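Local coordinates for protein multi-copper Oxidase CueO (Ochrobactrum, PDB 6EVG) that oxidises lignin model compounds and lignosulfonate as a laccase-like multicopper oxidase, probably passing the electrons through bound copper to dioxygen, at residues K38-F48 and S56-P66; H196-I204 and G227-V235. All coordinates share one frame; numbering follows the deposited sequence.

How the contacts relate
Following the chain from the N terminus, contact 1 comes first: strand 36-46 and strand 54-59 form a hairpin, so residues 38-48 and 56-66 close a short local loop. That loop is complete before contact 2 opens. In contact 2 the approach to strand 202-205 meets the connection leading into strand 233-237, closing a loop whose intervening residues are largely strand. The two are therefore in series, neither nested nor crossed. Their centres lie about 20 Å apart, yet they touch: Ile-204 CD1 packs 3.5 Å from Tyr-63 OH and 3.8 Å from Phe-48 CE1. Ile-204 thus ties the N-terminal hairpin to the two-sheet body that contact 2 helps join.

Contact 1: residues K38-F48 and S56-P66; sequences KLKVQTGRHSF and SAGINGAYLGP
Strands 38-46 and 56-59 form a twisted antiparallel hairpin, their axes at 129°, with Gln-42/Gly-58 and Gly-44/Ser-56 as hydrogen-bonded pairs and Val-41/Ile-59 and Thr-43/Ala-57 as non-hydrogen-bonded ones. Just past them, the Asn-60 carboxamide continues the pairing: ND2 donates to Lys-38 O (3.0 Å), lying in that carbonyl plane, while OD1 accepts from Lys-40 N (2.8 Å). Lys-40 O is gripped twice, by Asn-60 N at 2.8 Å and, from the opposite face of its plane, by Gln-42 NE2 at 3.2 Å. With chi1 at 58°, Gln-42 CG lies between the backbone N and carbonyl carbon, 3.2 Å from Gly-61 O. Were Gln-42 replaced by an alanine, Lys-40 O would probably lose its second donor and a gap open beside Gly-61. At the other end is an aromatic cluster. Tyr-63 CB sits over a face of the His-46 ring, 3.6 Å from its centroid, the rings making an offset stack; the Phe-48 edge meets the Tyr-63 face, planes 80° apart. His-46 NE2 is hydrogen-bonded to Gly-207 O and Tyr-63 OH to Gln-176 OE1. Strand 36-46 also pairs with strand 75-82, Leu-39 and Ile-59 pack on Phe-130 of strand 126-131, and Phe-48 and Tyr-63 reach Arg-178 of strand 170-178.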
loop_
_atom_site.group_PDB
_atom_site.type_symbol
_atom_site.label_atom_id
_atom_site.label_comp_id
_atom_site.label_asym_id
_atom_site.label_seq_id
_atom_site.Cartn_x
_atom_site.Cartn_y
_atom_site.Cartn_z
ATOM N N LYS A 38 4.534 -4.704 -19.940
ATOM C CA LYS A 38 5.294 -5.899 -19.603
ATOM C C LYS A 38 5.970 -5.777 -18.238
ATOM O O LYS A 38 6.678 -4.791 -17.964
ATOM C CB LYS A 38 6.338 -6.141 -20.693
ATOM C CG LYS A 38 5.779 -6.479 -22.054
ATOM C CD LYS A 38 6.817 -6.698 -23.167
ATOM C CE LYS A 38 6.119 -6.847 -24.495
ATOM N NZ LYS A 38 7.130 -7.113 -25.535
ATOM N N LEU A 39 5.712 -6.773 -17.369
ATOM C CA LEU A 39 6.212 -6.777 -15.980
ATOM C C LEU A 39 6.859 -8.113 -15.704
ATOM O O LEU A 39 6.198 -9.129 -15.640
ATOM C CB LEU A 39 5.045 -6.584 -15.013
ATOM C CG LEU A 39 4.227 -5.301 -15.220
ATOM C CD1 LEU A 39 2.937 -5.367 -14.368
ATOM C CD2 LEU A 39 5.045 -4.063 -14.835
ATOM N N LYS A 40 8.169 -8.147 -15.493
ATOM C CA LYS A 40 8.913 -9.375 -15.299
ATOM C C LYS A 40 9.429 -9.410 -13.860
ATOM O O LYS A 40 10.268 -8.588 -13.465
ATOM C CB LYS A 40 10.060 -9.498 -16.293
ATOM C CG LYS A 40 10.838 -10.828 -16.103
ATOM C CD LYS A 40 12.008 -10.953 -17.038
ATOM C CE LYS A 40 12.853 -12.195 -16.743
ATOM N NZ LYS A 40 13.893 -12.269 -17.807
ATOM N N VAL A 41 8.946 -10.382 -13.101
ATOM C CA VAL A 41 9.369 -10.571 -11.701
ATOM C C VAL A 41 10.664 -11.378 -11.720
ATOM O O VAL A 41 10.751 -12.421 -12.403
ATOM C CB VAL A 41 8.255 -11.271 -10.893
ATOM C CG1 VAL A 41 8.688 -11.380 -9.461
ATOM C CG2 VAL A 41 6.922 -10.522 -11.051
ATOM N N GLN A 42 11.667 -10.944 -10.960
ATOM C CA GLN A 42 12.978 -11.514 -11.053
ATOM C C GLN A 42 13.778 -11.309 -9.780
ATOM O O GLN A 42 13.583 -10.321 -9.086
ATOM C CB GLN A 42 13.746 -10.893 -12.232
ATOM C CG GLN A 42 13.872 -9.372 -12.098
ATOM C CD GLN A 42 14.272 -8.704 -13.411
ATOM O OE1 GLN A 42 15.449 -8.390 -13.594
ATOM N NE2 GLN A 42 13.321 -8.442 -14.298
ATOM N N THR A 43 14.683 -12.232 -9.503
ATOM C CA THR A 43 15.649 -12.045 -8.419
ATOM C C THR A 43 16.842 -11.245 -8.897
ATOM O O THR A 43 17.115 -11.141 -10.097
ATOM C CB THR A 43 16.083 -13.362 -7.772
ATOM O OG1 THR A 43 16.751 -14.118 -8.770
ATOM C CG2 THR A 43 14.926 -14.135 -7.160
ATOM N N GLY A 44 17.600 -10.720 -7.935
ATOM C CA GLY A 44 18.839 -10.030 -8.286
ATOM C C GLY A 44 19.571 -9.645 -6.994
ATOM O O GLY A 44 19.379 -10.279 -5.958
ATOM N N ARG A 45 20.344 -8.554 -7.099
ATOM C CA ARG A 45 21.004 -7.962 -5.948
ATOM C C ARG A 45 20.812 -6.476 -6.052
ATOM O O ARG A 45 20.754 -5.921 -7.154
ATOM C CB ARG A 45 22.505 -8.330 -5.884
ATOM C CG ARG A 45 22.750 -9.825 -5.881
ATOM C CD ARG A 45 24.179 -10.167 -5.735
ATOM N NE ARG A 45 24.623 -9.858 -4.391
ATOM C CZ ARG A 45 24.307 -10.576 -3.311
ATOM N NH1 ARG A 45 23.617 -11.653 -3.441
ATOM N NH2 ARG A 45 24.700 -10.237 -2.095
ATOM N N HIS A 46 20.764 -5.829 -4.878
ATOM C CA HIS A 46 20.449 -4.388 -4.825
ATOM C C HIS A 46 21.299 -3.694 -3.772
ATOM O O HIS A 46 21.440 -4.207 -2.660
ATOM C CB HIS A 46 18.957 -4.214 -4.527
ATOM C CG HIS A 46 18.531 -2.798 -4.366
ATOM N ND1 HIS A 46 18.348 -1.944 -5.420
ATOM C CD2 HIS A 46 18.292 -2.087 -3.235
ATOM C CE1 HIS A 46 17.979 -0.754 -4.947
ATOM N NE2 HIS A 46 17.923 -0.817 -3.629
ATOM N N SER A 47 21.797 -2.503 -4.133
ATOM C CA SER A 47 22.499 -1.657 -3.183
ATOM C C SER A 47 21.545 -0.631 -2.563
ATOM O O SER A 47 21.018 0.257 -3.243
ATOM C CB SER A 47 23.634 -0.950 -3.889
ATOM O OG SER A 47 24.277 -0.035 -3.006
ATOM N N PHE A 48 21.363 -0.748 -1.263
ATOM C CA PHE A 48 20.620 0.196 -0.505
ATOM C C PHE A 48 21.461 1.402 -0.059
ATOM O O PHE A 48 20.949 2.457 0.275
ATOM C CB PHE A 48 20.001 -0.453 0.746
ATOM C CG PHE A 48 19.039 -1.616 0.442
ATOM C CD1 PHE A 48 17.713 -1.379 0.230
ATOM C CD2 PHE A 48 19.496 -2.920 0.326
ATOM C CE1 PHE A 48 16.851 -2.373 -0.092
ATOM C CE2 PHE A 48 18.625 -3.963 0.010
ATOM C CZ PHE A 48 17.287 -3.685 -0.193
ATOM N N SER A 56 17.960 -9.708 -3.427
ATOM C CA SER A 56 16.742 -8.962 -3.632
ATOM C C SER A 56 15.882 -9.611 -4.700
ATOM O O SER A 56 16.271 -10.608 -5.346
ATOM C CB SER A 56 17.088 -7.514 -3.973
ATOM O OG SER A 56 17.737 -7.428 -5.206
ATOM N N ALA A 57 14.712 -9.013 -4.953
ATOM C CA ALA A 57 13.880 -9.336 -6.104
ATOM C C ALA A 57 13.068 -8.116 -6.434
ATOM O O ALA A 57 12.760 -7.312 -5.558
ATOM C CB ALA A 57 12.981 -10.541 -5.828
ATOM N N GLY A 58 12.691 -7.980 -7.701
ATOM C CA GLY A 58 11.936 -6.847 -8.155
ATOM C C GLY A 58 11.198 -7.118 -9.420
ATOM O O GLY A 58 11.085 -8.260 -9.867
ATOM N N ILE A 59 10.686 -6.036 -10.016
ATOM C CA ILE A 59 9.900 -6.084 -11.237
ATOM C C ILE A 59 10.629 -5.240 -12.267
ATOM O O ILE A 59 10.889 -4.039 -12.046
ATOM C CB ILE A 59 8.454 -5.587 -11.023
ATOM C CG1 ILE A 59 7.796 -6.354 -9.864
ATOM C CG2 ILE A 59 7.682 -5.689 -12.318
ATOM C CD1 ILE A 59 6.405 -5.930 -9.532
ATOM N N ASN A 60 11.008 -5.858 -13.397
ATOM C CA ASN A 60 11.790 -5.164 -14.412
ATOM C C ASN A 60 13.113 -4.623 -13.834
ATOM O O ASN A 60 13.651 -3.603 -14.306
ATOM C CB ASN A 60 11.028 -4.079 -15.124
ATOM C CG ASN A 60 9.821 -4.586 -15.859
ATOM O OD1 ASN A 60 9.645 -5.805 -16.062
ATOM N ND2 ASN A 60 8.971 -3.687 -16.320
ATOM N N GLY A 61 13.664 -5.324 -12.886
ATOM C CA GLY A 61 14.873 -4.971 -12.188
ATOM C C GLY A 61 14.928 -5.695 -10.882
ATOM O O GLY A 61 14.080 -6.524 -10.574
ATOM N N ALA A 62 15.997 -5.410 -10.099
ATOM C CA ALA A 62 16.308 -6.208 -8.932
ATOM C C ALA A 62 15.609 -5.818 -7.656
ATOM O O ALA A 62 15.675 -6.532 -6.653
ATOM C CB ALA A 62 17.807 -6.174 -8.693
ATOM N N TYR A 63 14.900 -4.663 -7.665
ATOM C CA TYR A 63 14.237 -4.174 -6.452
ATOM C C TYR A 63 13.154 -3.165 -6.858
ATOM O O TYR A 63 13.392 -2.361 -7.771
ATOM C CB TYR A 63 15.276 -3.499 -5.501
ATOM C CG TYR A 63 14.699 -3.229 -4.138
ATOM C CD1 TYR A 63 14.648 -4.208 -3.167
ATOM C CD2 TYR A 63 14.126 -1.979 -3.799
ATOM C CE1 TYR A 63 14.017 -4.017 -1.959
ATOM C CE2 TYR A 63 13.497 -1.754 -2.584
ATOM C CZ TYR A 63 13.420 -2.790 -1.652
ATOM O OH TYR A 63 12.795 -2.632 -0.469
ATOM N N LEU A 64 12.003 -3.211 -6.202
ATOM C CA LEU A 64 10.898 -2.313 -6.553
ATOM C C LEU A 64 10.540 -2.531 -8.023
ATOM O O LEU A 64 10.681 -3.653 -8.514
ATOM C CB LEU A 64 11.167 -0.889 -6.099
ATOM C CG LEU A 64 10.726 -0.588 -4.676
ATOM C CD1 LEU A 64 11.205 0.780 -4.268
ATOM C CD2 LEU A 64 9.261 -0.634 -4.400
ATOM N N GLY A 65 10.015 -1.525 -8.688
ATOM C CA GLY A 65 9.372 -1.732 -9.964
ATOM C C GLY A 65 9.004 -0.416 -10.588
ATOM O O GLY A 65 9.237 0.659 -10.035
ATOM N N PRO A 66 8.428 -0.465 -11.792
ATOM C CA PRO A 66 8.006 0.752 -12.486
ATOM C C PRO A 66 6.784 1.399 -11.834
ATOM O O PRO A 66 6.059 0.765 -11.067
ATOM C CB PRO A 66 7.648 0.255 -13.874
ATOM C CG PRO A 66 7.170 -1.156 -13.633
ATOM C CD PRO A 66 8.077 -1.658 -12.540
#

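Contact 2: residues H196-I204 and G227-V235; sequences HGFRGGNLI and GANARNFHV
Arg-231 and Arg-199 meet through bent chains: Arg-231 sets CG opposite its backbone N (chi1 179°) and folds at chi3 (-69°), while Arg-199 keeps CG beside its backbone N and also turns at chi3. The site lies in what is probably the middle cupredoxin-type beta-sandwich of the three expected in a multicopper oxidase. Residues 227-232 cross from strand 219-226 of one sheet to strand 233-237 of the other, and residues 197-201 run alongside before strand 202-205.

The Arg-231 guanidinium is held between two unlike groups. Arg-199 NE lies 3.7 Å above one face, toward the rim, with the two guanidinium planes nearly perpendicular at 79°; Leu-203 CD2 packs on the opposite face, 3.7 Å from Arg-231 NE. Arg-231 NH2 donates to Gly-200 O at 2.9 Å, approaching from above the carbonyl plane in a bent bond. Arg-231 NE forms a salt bridge with Asp-177, whose OD2 also accepts from Gly-200 N. This carboxylate probably offsets the charge of Arg-231, whose NH1 lies 3.6 Å from the like-charged Arg-199 NH2; the Arg-199 side chain also packs on Asp-177. Further along, Leu-203 CD2 comes within 4.3 Å of Phe-233 CE1, apolar packing between the two sheets.

Toward the helix 191-196 end, Ala-230 CB lies 3.7 Å from Gly-197 CA, and a side chain on Gly-197 would clash with it. Glu-494, next to the copper ligand His-495, accepts from Phe-198 N and Asn-229 ND2 through different oxygens. Between the backbones, one water bridges Phe-198 O at 2.7 Å and Arg-231 N at 2.9 Å.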
loop_
_atom_site.group_PDB
_atom_site.type_symbol
_atom_site.label_atom_id
_atom_site.label_comp_id
_atom_site.label_asym_id
_atom_site.label_seq_id
_atom_site.Cartn_x
_atom_site.Cartn_y
_atom_site.Cartn_z
ATOM N N HIS A 196 4.723 -9.949 16.234
ATOM C CA HIS A 196 4.609 -8.464 16.324
ATOM C C HIS A 196 4.799 -7.751 15.001
ATOM O O HIS A 196 4.576 -6.550 14.959
ATOM C CB HIS A 196 5.556 -7.901 17.403
ATOM C CG HIS A 196 5.234 -8.441 18.772
ATOM N ND1 HIS A 196 4.087 -8.103 19.462
ATOM C CD2 HIS A 196 5.835 -9.390 19.511
ATOM C CE1 HIS A 196 4.046 -8.767 20.613
ATOM N NE2 HIS A 196 5.116 -9.539 20.679
ATOM N N GLY A 197 5.214 -8.488 13.973
ATOM C CA GLY A 197 5.605 -7.892 12.691
ATOM C C GLY A 197 7.102 -7.703 12.608
ATOM O O GLY A 197 7.765 -7.429 13.608
ATOM N N PHE A 198 7.627 -7.828 11.396
ATOM C CA PHE A 198 9.047 -7.722 11.110
ATOM C C PHE A 198 9.381 -6.274 10.823
ATOM O O PHE A 198 8.894 -5.712 9.834
ATOM C CB PHE A 198 9.384 -8.585 9.908
ATOM C CG PHE A 198 10.813 -8.606 9.460
ATOM C CD1 PHE A 198 11.714 -9.517 10.003
ATOM C CD2 PHE A 198 11.287 -7.728 8.527
ATOM C CE1 PHE A 198 13.025 -9.621 9.533
ATOM C CE2 PHE A 198 12.598 -7.798 8.065
ATOM C CZ PHE A 198 13.457 -8.718 8.578
ATOM N N ARG A 199 10.284 -5.699 11.641
ATOM C CA ARG A 199 10.779 -4.317 11.456
ATOM C C ARG A 199 12.316 -4.326 11.456
ATOM O O ARG A 199 12.959 -5.225 12.002
ATOM C CB ARG A 199 10.321 -3.402 12.596
ATOM C CG ARG A 199 8.814 -3.188 12.591
ATOM C CD ARG A 199 8.249 -2.304 13.703
ATOM N NE ARG A 199 9.080 -1.273 14.278
ATOM C CZ ARG A 199 8.890 -0.565 15.417
ATOM N NH1 ARG A 199 7.886 -0.799 16.277
ATOM N NH2 ARG A 199 9.738 0.374 15.719
ATOM N N GLY A 200 12.905 -3.325 10.823
ATOM C CA GLY A 200 14.350 -3.120 10.868
ATOM C C GLY A 200 14.707 -1.682 11.099
ATOM O O GLY A 200 13.869 -0.808 10.895
ATOM N N GLY A 201 15.949 -1.457 11.480
ATOM C CA GLY A 201 16.400 -0.092 11.859
ATOM C C GLY A 201 16.873 0.753 10.719
ATOM O O GLY A 201 17.099 1.948 10.899
ATOM N N ASN A 202 17.072 0.174 9.531
ATOM C CA ASN A 202 17.531 0.989 8.384
ATOM C C ASN A 202 16.306 1.422 7.594
ATOM O O ASN A 202 15.646 0.573 6.974
ATOM C CB ASN A 202 18.454 0.167 7.498
ATOM C CG ASN A 202 19.650 -0.344 8.196
ATOM O OD1 ASN A 202 20.598 0.378 8.435
ATOM N ND2 ASN A 202 19.653 -1.622 8.516
ATOM N N LEU A 203 15.999 2.705 7.569
ATOM C CA LEU A 203 14.848 3.192 6.788
ATOM C C LEU A 203 15.288 3.506 5.383
ATOM O O LEU A 203 16.399 4.006 5.199
ATOM C CB LEU A 203 14.249 4.411 7.454
ATOM C CG LEU A 203 13.880 4.293 8.933
ATOM C CD1 LEU A 203 13.130 5.538 9.397
ATOM C CD2 LEU A 203 12.970 3.056 9.179
ATOM N N ILE A 204 14.413 3.222 4.435
ATOM C CA ILE A 204 14.717 3.473 3.017
ATOM C C ILE A 204 13.542 4.166 2.334
ATOM O O ILE A 204 12.385 4.004 2.727
ATOM C CB ILE A 204 15.116 2.174 2.286
ATOM C CG1 ILE A 204 14.035 1.098 2.405
ATOM C CG2 ILE A 204 16.461 1.687 2.810
ATOM C CD1 ILE A 204 14.252 -0.097 1.494
ATOM N N GLY A 227 5.322 0.703 1.913
ATOM C CA GLY A 227 5.548 -0.614 1.373
ATOM C C GLY A 227 6.285 -1.585 2.319
ATOM O O GLY A 227 6.809 -2.608 1.843
ATOM N N ALA A 228 6.324 -1.254 3.603
ATOM C CA ALA A 228 7.051 -2.071 4.572
ATOM C C ALA A 228 6.231 -3.327 4.965
ATOM O O ALA A 228 5.021 -3.381 4.760
ATOM C CB ALA A 228 7.310 -1.268 5.834
ATOM N N ASN A 229 6.937 -4.308 5.556
ATOM C CA ASN A 229 6.241 -5.486 6.064
ATOM C C ASN A 229 5.263 -5.173 7.171
ATOM O O ASN A 229 4.236 -5.828 7.299
ATOM C CB ASN A 229 7.251 -6.531 6.564
ATOM C CG ASN A 229 7.880 -7.333 5.451
ATOM O OD1 ASN A 229 8.312 -6.795 4.430
ATOM N ND2 ASN A 229 7.939 -8.668 5.652
ATOM N N ALA A 230 5.652 -4.226 8.029
ATOM C CA ALA A 230 4.942 -4.056 9.322
ATOM C C ALA A 230 4.996 -2.653 9.889
ATOM O O ALA A 230 4.036 -2.225 10.531
ATOM C CB ALA A 230 5.454 -5.035 10.363
ATOM N N ARG A 231 6.116 -1.962 9.731
ATOM C CA ARG A 231 6.328 -0.658 10.341
ATOM C C ARG A 231 5.258 0.322 9.898
ATOM O O ARG A 231 4.989 0.440 8.689
ATOM C CB ARG A 231 7.680 -0.122 9.934
ATOM C CG ARG A 231 8.032 1.245 10.481
ATOM C CD ARG A 231 9.451 1.667 10.179
ATOM N NE ARG A 231 10.448 0.896 10.885
ATOM C CZ ARG A 231 10.957 1.199 12.084
ATOM N NH1 ARG A 231 10.527 2.280 12.732
ATOM N NH2 ARG A 231 11.892 0.452 12.620
ATOM N N ASN A 232 4.718 1.111 10.833
ATOM C CA ASN A 232 3.904 2.280 10.537
ATOM C C ASN A 232 4.815 3.499 10.505
ATOM O O ASN A 232 5.729 3.648 11.342
ATOM C CB ASN A 232 2.835 2.499 11.574
ATOM C CG ASN A 232 1.888 1.331 11.672
ATOM O OD1 ASN A 232 1.385 0.852 10.659
ATOM N ND2 ASN A 232 1.629 0.859 12.901
ATOM N N PHE A 233 4.598 4.387 9.523
ATOM C CA PHE A 233 5.319 5.635 9.458
ATOM C C PHE A 233 4.427 6.747 9.955
ATOM O O PHE A 233 3.217 6.728 9.758
ATOM C CB PHE A 233 5.814 5.915 8.022
ATOM C CG PHE A 233 6.861 4.951 7.576
ATOM C CD1 PHE A 233 8.175 5.093 7.897
ATOM C CD2 PHE A 233 6.503 3.816 6.821
ATOM C CE1 PHE A 233 9.145 4.194 7.503
ATOM C CE2 PHE A 233 7.456 2.880 6.470
ATOM C CZ PHE A 233 8.768 3.067 6.785
ATOM N N HIS A 234 5.042 7.767 10.606
ATOM C CA HIS A 234 4.295 8.891 11.150
ATOM C C HIS A 234 5.142 10.112 10.740
ATOM O O HIS A 234 6.069 10.484 11.483
ATOM C CB HIS A 234 4.139 8.771 12.671
ATOM C CG HIS A 234 3.573 7.477 13.139
ATOM N ND1 HIS A 234 2.220 7.182 13.105
ATOM C CD2 HIS A 234 4.198 6.394 13.647
ATOM C CE1 HIS A 234 2.049 5.947 13.583
ATOM N NE2 HIS A 234 3.237 5.456 13.930
ATOM N N VAL A 235 4.861 10.662 9.568
ATOM C CA VAL A 235 5.829 11.508 8.891
ATOM C C VAL A 235 5.547 12.983 9.041
ATOM O O VAL A 235 4.396 13.423 8.955
ATOM C CB VAL A 235 6.004 11.144 7.391
ATOM C CG1 VAL A 235 6.379 9.691 7.212
ATOM C CG2 VAL A 235 4.825 11.483 6.574
HETATM O O HOH W 1 8.349 -3.352 8.582
#